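Local coordinates for phosphoserine aminotransferase (Bacillus circulans, PDB 2C0R), which catalyses the reversible, pyridoxal-phosphate-dependent transamination that makes phosphoserine from 3-phosphohydroxypyruvate, and likewise makes phosphohydroxythreonine for pyridoxine biosynthesis, at residues L20-A25 and I255-G260; V28-Q31 and S36-E39; R57-A60 and N64-G67; A272-D277 and V342-C347. The protein carries 1 engineered substitution. All blocks are in the same frame, centred on the assembly; numbering follows the deposited sequence.

Contact 1 (L20-A25 and I255-G260)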
loop_
_atom_site.group_PDB
_atom_site.type_symbol
_atom_site.label_atom_id
_atom_site.label_comp_id
_atom_site.label_asym_id
_atom_site.label_seq_id
_atom_site.Cartn_x
_atom_site.Cartn_y
_atom_site.Cartn_z
ATOM N N LEU A 20 0.681 19.585 0.103
ATOM C CA LEU A 20 0.085 19.270 1.386
ATOM C C LEU A 20 -1.073 20.217 1.642
ATOM O O LEU A 20 -2.099 19.804 2.119
ATOM C CB LEU A 20 1.112 19.407 2.485
ATOM C CG LEU A 20 2.267 18.411 2.457
ATOM C CD1 LEU A 20 3.292 18.787 3.507
ATOM C CD2 LEU A 20 1.756 17.005 2.713
ATOM N N GLU A 21 -0.916 21.490 1.327
ATOM C CA GLU A 21 -1.999 22.446 1.576
ATOM C C GLU A 21 -3.211 22.148 0.706
ATOM O O GLU A 21 -4.367 22.266 1.148
ATOM C CB GLU A 21 -1.521 23.861 1.336
ATOM C CG GLU A 21 -0.466 24.291 2.373
ATOM C CD GLU A 21 0.043 25.688 2.032
ATOM O OE1 GLU A 21 -0.183 26.147 0.876
ATOM O OE2 GLU A 21 0.652 26.297 2.937
ATOM N N ARG A 22 -2.992 21.783 -0.542
ATOM C CA ARG A 22 -4.092 21.459 -1.457
ATOM C C ARG A 22 -4.860 20.220 -0.981
ATOM O O ARG A 22 -6.100 20.183 -0.962
ATOM C CB ARG A 22 -3.553 21.182 -2.873
ATOM C CG ARG A 22 -3.249 22.406 -3.709
ATOM C CD ARG A 22 -2.364 22.195 -4.934
ATOM N NE ARG A 22 -1.507 23.343 -5.233
ATOM C CZ ARG A 22 -0.350 23.284 -5.885
ATOM N NH1 ARG A 22 0.061 22.081 -6.298
ATOM N NH2 ARG A 22 0.421 24.356 -6.149
ATOM N N ALA A 23 -4.098 19.188 -0.647
ATOM C CA ALA A 23 -4.697 17.932 -0.214
ATOM C C ALA A 23 -5.444 18.160 1.118
ATOM O O ALA A 23 -6.542 17.607 1.317
ATOM C CB ALA A 23 -3.681 16.834 -0.112
ATOM N N GLN A 24 -4.834 18.980 1.989
ATOM C CA GLN A 24 -5.533 19.230 3.236
ATOM C C GLN A 24 -6.876 19.909 3.010
ATOM O O GLN A 24 -7.896 19.575 3.592
ATOM C CB GLN A 24 -4.640 20.129 4.132
ATOM C CG GLN A 24 -5.424 20.537 5.416
ATOM C CD GLN A 24 -4.560 21.509 6.220
ATOM O OE1 GLN A 24 -4.085 22.536 5.680
ATOM N NE2 GLN A 24 -4.335 21.174 7.456
ATOM N N ALA A 25 -6.890 20.882 2.096
ATOM C CA ALA A 25 -8.121 21.655 1.933
ATOM C C ALA A 25 -9.279 20.817 1.402
ATOM O O ALA A 25 -10.445 21.068 1.767
ATOM C CB ALA A 25 -7.839 22.830 1.008
ATOM N N ILE A 255 5.251 19.011 -10.228
ATOM C CA ILE A 255 6.496 18.940 -11.028
ATOM C C ILE A 255 6.308 19.710 -12.315
ATOM O O ILE A 255 7.206 20.436 -12.777
ATOM C CB ILE A 255 6.868 17.464 -11.298
ATOM C CG1 ILE A 255 7.252 16.710 -10.041
ATOM C CG2 ILE A 255 8.033 17.399 -12.310
ATOM C CD1 ILE A 255 7.494 15.207 -10.182
ATOM N N GLU A 256 5.120 19.559 -12.899
ATOM C CA GLU A 256 4.867 20.286 -14.157
ATOM C C GLU A 256 4.973 21.774 -13.873
ATOM O O GLU A 256 5.554 22.538 -14.657
ATOM C CB GLU A 256 3.513 19.871 -14.737
ATOM C CG GLU A 256 3.068 20.660 -15.939
ATOM C CD GLU A 256 3.689 20.324 -17.276
ATOM O OE1 GLU A 256 2.977 20.524 -18.296
ATOM O OE2 GLU A 256 4.865 19.890 -17.356
ATOM N N GLU A 257 4.430 22.224 -12.750
ATOM C CA GLU A 257 4.450 23.654 -12.441
ATOM C C GLU A 257 5.846 24.193 -12.192
ATOM O O GLU A 257 6.070 25.404 -12.268
ATOM C CB GLU A 257 3.697 23.947 -11.145
ATOM C CG GLU A 257 2.206 23.791 -11.184
ATOM C CD GLU A 257 1.593 23.888 -9.787
ATOM O OE1 GLU A 257 2.321 23.752 -8.770
ATOM O OE2 GLU A 257 0.370 24.103 -9.733
ATOM N N ARG A 258 6.730 23.283 -11.843
ATOM C CA ARG A 258 8.088 23.623 -11.494
ATOM C C ARG A 258 8.959 23.630 -12.752
ATOM O O ARG A 258 10.166 23.781 -12.636
ATOM C CB ARG A 258 8.649 22.617 -10.503
ATOM C CG ARG A 258 8.113 22.626 -9.089
ATOM C CD ARG A 258 8.781 23.751 -8.302
ATOM N NE ARG A 258 7.853 24.527 -7.538
ATOM C CZ ARG A 258 6.553 24.712 -7.487
ATOM N NH1 ARG A 258 5.655 24.123 -8.271
ATOM N NH2 ARG A 258 6.128 25.574 -6.557
ATOM N N GLY A 259 8.358 23.451 -13.934
ATOM C CA GLY A 259 9.132 23.410 -15.188
ATOM C C GLY A 259 9.406 22.018 -15.671
ATOM O O GLY A 259 10.331 21.790 -16.466
ATOM N N GLY A 260 8.669 21.040 -15.185
ATOM C CA GLY A 260 8.848 19.650 -15.532
ATOM C C GLY A 260 10.188 19.118 -15.108
ATOM O O GLY A 260 10.829 19.621 -14.172
#
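R22 and E257 approach from opposite directions and form a salt bridge, OE1 lying at the edge of the guanidinium, tilted somewhat out of its plane. Their CA atoms stay 14.1 Å apart, a gap suited to two long charged side chains. R22 NH2 donates to E257 OE1 at 3.3 Å on the oxygen's syn lone pair, but the bond is bent, with an N-H...O angle of 146°. The carboxylate plane is turned 88° from that of the guanidinium, so a single nitrogen does the gripping. The glutamate reaches out by running straight beyond CG.

The same OE1 also takes a weak, 3.4 Å bond from R258 NH1, completing a three-residue network, and R258 makes a second bridge to E18 on helix 17-25. Replacing R22 with a leucine would probably leave E257 with only its weak R258 bond in the network, its own tie to helix 17-25 being lost.

Among backbone bonds, G260 N to I255 O and G259 N to E256 O form a Schellman motif. G259, with phi 99°, suits this left-handed turn because a side chain would strike the preceding carbonyl. With just 74 Å² buried, the contact rests on charge at the surface and probably gains modest, solvent-screened stability.

Contact 2 (V28-Q31 and S36-E39)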
loop_
_atom_site.group_PDB
_atom_site.type_symbol
_atom_site.label_atom_id
_atom_site.label_comp_id
_atom_site.label_asym_id
_atom_site.label_seq_id
_atom_site.Cartn_x
_atom_site.Cartn_y
_atom_site.Cartn_z
ATOM N N VAL A 28 -11.538 16.407 3.474
ATOM C CA VAL A 28 -12.837 15.941 3.937
ATOM C C VAL A 28 -13.858 15.852 2.825
ATOM O O VAL A 28 -14.628 14.895 2.774
ATOM C CB VAL A 28 -13.339 16.843 5.081
ATOM C CG1 VAL A 28 -14.732 16.397 5.443
ATOM C CG2 VAL A 28 -12.399 16.746 6.277
ATOM N N ASP A 29 -13.899 16.879 1.989
ATOM C CA ASP A 29 -14.892 16.946 0.925
ATOM C C ASP A 29 -14.200 17.228 -0.403
ATOM O O ASP A 29 -13.768 18.362 -0.607
ATOM C CB ASP A 29 -15.896 18.041 1.247
ATOM C CG ASP A 29 -17.098 18.023 0.299
ATOM O OD1 ASP A 29 -17.121 17.320 -0.731
ATOM O OD2 ASP A 29 -18.070 18.756 0.590
ATOM N N TYR A 30 -14.103 16.194 -1.228
ATOM C CA TYR A 30 -13.439 16.331 -2.517
ATOM C C TYR A 30 -14.447 16.839 -3.537
ATOM O O TYR A 30 -15.425 16.153 -3.811
ATOM C CB TYR A 30 -12.870 15.016 -2.960
ATOM C CG TYR A 30 -12.263 14.940 -4.320
ATOM C CD1 TYR A 30 -10.879 15.162 -4.432
ATOM C CD2 TYR A 30 -12.993 14.613 -5.448
ATOM C CE1 TYR A 30 -10.250 15.094 -5.679
ATOM C CE2 TYR A 30 -12.359 14.535 -6.687
ATOM C CZ TYR A 30 -11.005 14.768 -6.790
ATOM O OH TYR A 30 -10.468 14.660 -8.045
ATOM N N GLN A 31 -14.188 18.018 -4.074
ATOM C CA GLN A 31 -15.002 18.624 -5.130
ATOM C C GLN A 31 -16.514 18.567 -4.923
ATOM O O GLN A 31 -17.327 18.238 -5.794
ATOM C CB GLN A 31 -14.651 17.963 -6.476
ATOM C CG GLN A 31 -13.207 18.162 -6.901
ATOM C CD GLN A 31 -12.877 17.605 -8.277
ATOM O OE1 GLN A 31 -13.700 17.138 -9.068
ATOM N NE2 GLN A 31 -11.608 17.638 -8.621
ATOM N N SER A 36 -14.618 12.223 0.997
ATOM C CA SER A 36 -13.180 12.317 0.768
ATOM C C SER A 36 -12.811 11.435 -0.415
ATOM O O SER A 36 -13.501 10.445 -0.653
ATOM C CB SER A 36 -12.479 11.803 2.025
ATOM O OG SER A 36 -11.070 11.778 1.776
ATOM N N ILE A 37 -11.742 11.759 -1.136
ATOM C CA ILE A 37 -11.271 10.817 -2.169
ATOM C C ILE A 37 -11.013 9.433 -1.620
ATOM O O ILE A 37 -11.183 8.427 -2.339
ATOM C CB ILE A 37 -9.987 11.347 -2.846
ATOM C CG1 ILE A 37 -9.658 10.590 -4.150
ATOM C CG2 ILE A 37 -8.807 11.318 -1.902
ATOM C CD1 ILE A 37 -10.684 10.902 -5.215
ATOM N N MET A 38 -10.657 9.352 -0.337
ATOM C CA MET A 38 -10.455 8.055 0.308
ATOM C C MET A 38 -11.688 7.192 0.484
ATOM O O MET A 38 -11.552 6.010 0.809
ATOM C CB MET A 38 -9.952 8.260 1.744
ATOM C CG MET A 38 -8.500 8.688 1.843
ATOM S SD MET A 38 -8.283 8.816 3.644
ATOM C CE MET A 38 -6.507 8.560 3.714
ATOM N N GLU A 39 -12.862 7.797 0.361
ATOM C CA GLU A 39 -14.084 7.063 0.641
ATOM C C GLU A 39 -14.810 6.631 -0.615
ATOM O O GLU A 39 -15.951 6.153 -0.491
ATOM C CB GLU A 39 -15.037 7.966 1.462
ATOM C CG GLU A 39 -14.476 8.378 2.802
ATOM C CD GLU A 39 -15.458 9.352 3.440
ATOM O OE1 GLU A 39 -15.600 10.487 2.910
ATOM O OE2 GLU A 39 -16.095 8.971 4.442
#
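Y30 and I37 lie side by side in a CH-pi contact: I37 CD1 is 4.1 Å from the centroid of the Y30 ring and only 5° off its normal. The isoleucine branch gets there because CG1 stands opposite the backbone N (chi1 -166°) and chi2 turns CD1 over the ring. The other face of the ring takes Q31 CG, offset toward the rim, so aliphatic carbon lies on both sides. Y30 CB rests against the backbone, 3.9 Å from I37 N, and Y246 of helix 242-257 touches both side chains.

Two polar bonds shape 36-39 from within. S36 OG accepts from M38 N at 3.2 Å, an ST turn that starts the short 3-10 segment, and its hydroxyl also bonds F27 O. E39 OE1 folds back to accept S36 N at 2.8 Å on its anti lone pair, nearly straight at 170°; V28 O, though close to that same nitrogen, is badly angled.

E39 thus serves both chains, since OE1 also meets R4 of the second subunit in a salt bridge and OE2 accepts L15 N of that subunit. Buried at the dimer interface, its charge is probably offset by that arginine, and the bonds shaping the 3-10 turn also present it to the partner.

Contact 3 (R57-A60 and N64-G67)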
loop_
_atom_site.group_PDB
_atom_site.type_symbol
_atom_site.label_atom_id
_atom_site.label_comp_id
_atom_site.label_asym_id
_atom_site.label_seq_id
_atom_site.Cartn_x
_atom_site.Cartn_y
_atom_site.Cartn_z
ATOM N N ARG A 57 -0.292 12.074 -16.735
ATOM C CA ARG A 57 0.653 13.162 -16.412
ATOM C C ARG A 57 2.071 12.666 -16.265
ATOM O O ARG A 57 3.023 13.355 -16.621
ATOM C CB ARG A 57 0.226 13.730 -15.051
ATOM C CG ARG A 57 -0.991 14.577 -15.113
ATOM C CD ARG A 57 -1.272 15.209 -13.759
ATOM N NE ARG A 57 -2.464 16.020 -13.735
ATOM C CZ ARG A 57 -2.906 16.928 -14.566
ATOM N NH1 ARG A 57 -2.248 17.226 -15.680
ATOM N NH2 ARG A 57 -4.030 17.584 -14.345
ATOM N N LEU A 58 2.254 11.463 -15.740
ATOM C CA LEU A 58 3.619 10.913 -15.623
ATOM C C LEU A 58 4.194 10.675 -17.008
ATOM O O LEU A 58 5.321 11.077 -17.266
ATOM C CB LEU A 58 3.550 9.631 -14.815
ATOM C CG LEU A 58 4.783 8.831 -14.455
ATOM C CD1 LEU A 58 6.079 9.548 -14.282
ATOM C CD2 LEU A 58 4.431 8.077 -13.140
ATOM N N LEU A 59 3.468 10.044 -17.917
ATOM C CA LEU A 59 3.972 9.859 -19.274
ATOM C C LEU A 59 4.274 11.205 -19.933
ATOM O O LEU A 59 5.305 11.312 -20.626
ATOM C CB LEU A 59 3.013 9.030 -20.135
ATOM C CG LEU A 59 2.960 7.561 -19.706
ATOM C CD1 LEU A 59 1.844 6.873 -20.477
ATOM C CD2 LEU A 59 4.251 6.830 -19.979
ATOM N N ALA A 60 3.423 12.188 -19.724
ATOM C CA ALA A 60 3.690 13.489 -20.332
ATOM C C ALA A 60 4.995 14.086 -19.759
ATOM O O ALA A 60 5.765 14.691 -20.532
ATOM C CB ALA A 60 2.513 14.426 -20.166
ATOM N N ASN A 64 5.854 11.937 -23.326
ATOM C CA ASN A 64 4.895 11.036 -23.963
ATOM C C ASN A 64 5.529 9.926 -24.771
ATOM O O ASN A 64 5.187 9.741 -25.928
ATOM C CB ASN A 64 3.901 11.855 -24.811
ATOM C CG ASN A 64 2.897 12.565 -23.891
ATOM O OD1 ASN A 64 2.428 13.678 -24.143
ATOM N ND2 ASN A 64 2.584 11.906 -22.792
ATOM N N PRO A 65 6.392 9.119 -24.157
ATOM C CA PRO A 65 6.822 7.904 -24.877
ATOM C C PRO A 65 5.583 7.038 -25.045
ATOM O O PRO A 65 4.620 7.116 -24.290
ATOM C CB PRO A 65 7.796 7.259 -23.905
ATOM C CG PRO A 65 7.364 7.765 -22.572
ATOM C CD PRO A 65 6.888 9.180 -22.788
ATOM N N THR A 66 5.624 6.198 -26.076
ATOM C CA THR A 66 4.494 5.335 -26.356
ATOM C C THR A 66 4.866 3.869 -26.141
ATOM O O THR A 66 6.068 3.557 -26.146
ATOM C CB THR A 66 4.005 5.505 -27.793
ATOM O OG1 THR A 66 5.121 5.165 -28.637
ATOM C CG2 THR A 66 3.587 6.930 -28.128
ATOM N N GLY A 67 3.884 2.998 -25.975
ATOM C CA GLY A 67 4.124 1.615 -25.744
ATOM C C GLY A 67 4.451 1.268 -24.307
ATOM O O GLY A 67 4.868 0.104 -24.065
#
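The N64 carboxamide, the flat group of this contact, brings its nitrogen end against the backbone of A60. N64 ND2 comes within 3.1 Å of A60 CA, and the A60 methyl lies beside the same end of the amide. A60 N is also close to ND2, but both are donors, so this approach is packing and not a hydrogen bond. The small alanine lets the amide come close to the helix backbone. N64 is turned back over the helix by its first torsion, which sets CG opposite the carbonyl carbon.

P65, its ring puckered with C-gamma endo, meets L59 next to the amide. Its CD approaches L59 O at 3.4 Å, while its CG meets L59 CD2 at 4.2 Å, the ring and the leucine branch crossing obliquely. Proline has no N-H, and its CD packs against a carbonyl that is already bonded by N64 N.

In that bond N64 N donates to L59 O at 2.8 Å, an angle of 144° showing it bent. The donor stands above the carbonyl plane, 38° out of it. This bond reaches back five residues, one more than in an alpha helix, and N64 takes left-handed backbone angles (phi 51°), which asparagine tolerates well. Further out, P65 touches L185 and L59 touches V70.

Such a turn ends helix 45-61 and leads the chain into strand 68-73, an outer strand of the seven-stranded mixed sheet that marks the large domain of fold-type I pyridoxal-phosphate enzymes; G67, at positive phi, bonds to E211 as the strand approaches.

Contact 4 (A272-D277 and V342-C347)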
loop_
_atom_site.group_PDB
_atom_site.type_symbol
_atom_site.label_atom_id
_atom_site.label_comp_id
_atom_site.label_asym_id
_atom_site.label_seq_id
_atom_site.Cartn_x
_atom_site.Cartn_y
_atom_site.Cartn_z
ATOM N N ALA A 272 22.220 20.594 -4.774
ATOM C CA ALA A 272 23.321 19.679 -4.541
ATOM C C ALA A 272 24.654 20.429 -4.594
ATOM O O ALA A 272 25.539 20.129 -3.799
ATOM C CB ALA A 272 23.284 18.577 -5.596
ATOM N N SER A 273 24.737 21.371 -5.540
ATOM C CA SER A 273 26.005 22.073 -5.749
ATOM C C SER A 273 26.333 22.829 -4.480
ATOM O O SER A 273 27.507 22.871 -4.077
ATOM C CB SER A 273 25.836 23.027 -6.929
ATOM O OG SER A 273 26.985 23.873 -7.091
ATOM N N LEU A 274 25.328 23.423 -3.827
ATOM C CA LEU A 274 25.647 24.188 -2.610
ATOM C C LEU A 274 26.220 23.312 -1.521
ATOM O O LEU A 274 27.173 23.643 -0.804
ATOM C CB LEU A 274 24.331 24.842 -2.168
ATOM C CG LEU A 274 24.545 25.878 -1.056
ATOM C CD1 LEU A 274 25.067 27.179 -1.657
ATOM C CD2 LEU A 274 23.235 26.085 -0.331
ATOM N N ILE A 275 25.641 22.114 -1.382
ATOM C CA ILE A 275 26.064 21.256 -0.295
ATOM C C ILE A 275 27.382 20.587 -0.626
ATOM O O ILE A 275 28.273 20.483 0.230
ATOM C CB ILE A 275 24.969 20.230 -0.010
ATOM C CG1 ILE A 275 23.699 20.915 0.503
ATOM C CG2 ILE A 275 25.502 19.207 0.963
ATOM C CD1 ILE A 275 22.451 20.024 0.366
ATOM N N TYR A 276 27.602 20.129 -1.880
ATOM C CA TYR A 276 28.901 19.561 -2.222
ATOM C C TYR A 276 29.977 20.628 -2.083
ATOM O O TYR A 276 31.080 20.261 -1.675
ATOM C CB TYR A 276 28.908 18.992 -3.637
ATOM C CG TYR A 276 28.245 17.607 -3.711
ATOM C CD1 TYR A 276 27.138 17.430 -4.548
ATOM C CD2 TYR A 276 28.754 16.548 -2.975
ATOM C CE1 TYR A 276 26.558 16.150 -4.593
ATOM C CE2 TYR A 276 28.189 15.289 -3.024
ATOM C CZ TYR A 276 27.081 15.114 -3.859
ATOM O OH TYR A 276 26.507 13.871 -3.905
ATOM N N ASP A 277 29.662 21.873 -2.416
ATOM C CA ASP A 277 30.682 22.928 -2.235
ATOM C C ASP A 277 31.029 23.081 -0.767
ATOM O O ASP A 277 32.177 23.346 -0.442
ATOM C CB ASP A 277 30.172 24.271 -2.759
ATOM C CG ASP A 277 31.096 25.393 -2.307
ATOM O OD1 ASP A 277 30.788 26.310 -1.491
ATOM O OD2 ASP A 277 32.236 25.344 -2.821
ATOM N N VAL A 342 12.456 19.006 -1.450
ATOM C CA VAL A 342 13.278 19.666 -0.413
ATOM C C VAL A 342 13.637 21.046 -0.951
ATOM O O VAL A 342 14.247 21.135 -2.033
ATOM C CB VAL A 342 14.522 18.813 -0.110
ATOM C CG1 VAL A 342 15.391 19.583 0.879
ATOM C CG2 VAL A 342 14.125 17.445 0.440
ATOM N N PRO A 343 13.260 22.129 -0.294
ATOM C CA PRO A 343 13.476 23.463 -0.824
ATOM C C PRO A 343 14.944 23.882 -0.737
ATOM O O PRO A 343 15.717 23.446 0.099
ATOM C CB PRO A 343 12.637 24.356 0.103
ATOM C CG PRO A 343 11.633 23.422 0.720
ATOM C CD PRO A 343 12.462 22.182 0.958
ATOM N N TYR A 344 15.350 24.770 -1.623
ATOM C CA TYR A 344 16.717 25.291 -1.555
ATOM C C TYR A 344 16.960 25.926 -0.211
ATOM O O TYR A 344 18.061 25.808 0.341
ATOM C CB TYR A 344 16.881 26.294 -2.682
ATOM C CG TYR A 344 18.257 26.914 -2.745
ATOM C CD1 TYR A 344 19.346 26.125 -3.073
ATOM C CD2 TYR A 344 18.430 28.286 -2.498
ATOM C CE1 TYR A 344 20.624 26.650 -3.147
ATOM C CE2 TYR A 344 19.723 28.798 -2.572
ATOM C CZ TYR A 344 20.795 27.992 -2.894
ATOM O OH TYR A 344 22.062 28.545 -2.970
ATOM N N GLU A 345 15.948 26.567 0.369
ATOM C CA GLU A 345 16.172 27.182 1.687
ATOM C C GLU A 345 16.570 26.149 2.743
ATOM O O GLU A 345 17.350 26.502 3.663
ATOM C CB GLU A 345 14.898 27.962 2.066
ATOM C CG GLU A 345 14.727 29.160 1.147
ATOM C CD GLU A 345 14.150 28.862 -0.237
ATOM O OE1 GLU A 345 13.706 27.702 -0.481
ATOM O OE2 GLU A 345 14.161 29.762 -1.121
ATOM N N SER A 346 16.092 24.903 2.666
ATOM C CA SER A 346 16.582 23.907 3.620
ATOM C C SER A 346 18.077 23.652 3.437
ATOM O O SER A 346 18.855 23.459 4.385
ATOM C CB SER A 346 15.850 22.574 3.448
ATOM O OG SER A 346 14.522 22.683 3.963
ATOM N N CYS A 347 18.479 23.651 2.157
ATOM C CA CYS A 347 19.885 23.399 1.834
ATOM C C CYS A 347 20.758 24.573 2.277
ATOM O O CYS A 347 21.850 24.405 2.773
ATOM C CB CYS A 347 19.985 23.179 0.327
ATOM S SG CYS A 347 19.097 21.653 -0.124
#
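L274 drives both of its methyls toward the helix starting at Y344. L274 CD1 is 3.6 Å from Y344 OH, and CD2 lies 3.9 Å from Y344 CE1, approaching the ring obliquely, the two side chains crossing at about a right angle. L274 CD2 also reaches the backbone, 3.8 Å from C347 O. Deeper in, I275 CD1 meets C347 SG at 3.8 Å, a contact that suits cysteine, whose sulfur is small and nonpolar enough for a buried place between helices.

Y344 swings its CG away from the backbone N (chi1 -180°), carrying the ring across to the leucine. K270 makes a cation-pi contact with that ring, and K271 bonds V342 O just ahead of the N-cap residue P343. With an alanine in place of L274 both methyls are gone, which would probably open a gap beside Y344 and C347 and leave the ring relying more on K270.

Beyond this, L274 and I275 both touch V351 one turn further along helix 344-361, and I275 also packs on I300 of strand 299-303. Helices 260-280 and 344-361 thus meet through apolar side chains beside this strand, the helix-on-sheet layering of the smaller, C-terminal domain of fold-type I aminotransferases.

Overall arrangement
Contacts 1 and 2 follow each other in sequence, their centres about 17 Å apart, and both touch the second subunit, while contacts 3 and 4 touch no other chain of the assembly. Contacts 2 and 3 are both nested within the chain loop that contact 1 closes; contact 4 follows it in series, from the next helix, 260-280. Contact 3 comes within about 6 Å of contact 1 at the nearest atoms without touching it. Contacts 2 and 4 are farthest apart, about 36 Å between centres. Contact 2 lies nearest the cofactor site: I37 is about 11 Å, side chain to side chain, from T239, a pyridoxal-phosphate-binding residue. The other three lie away from the active site.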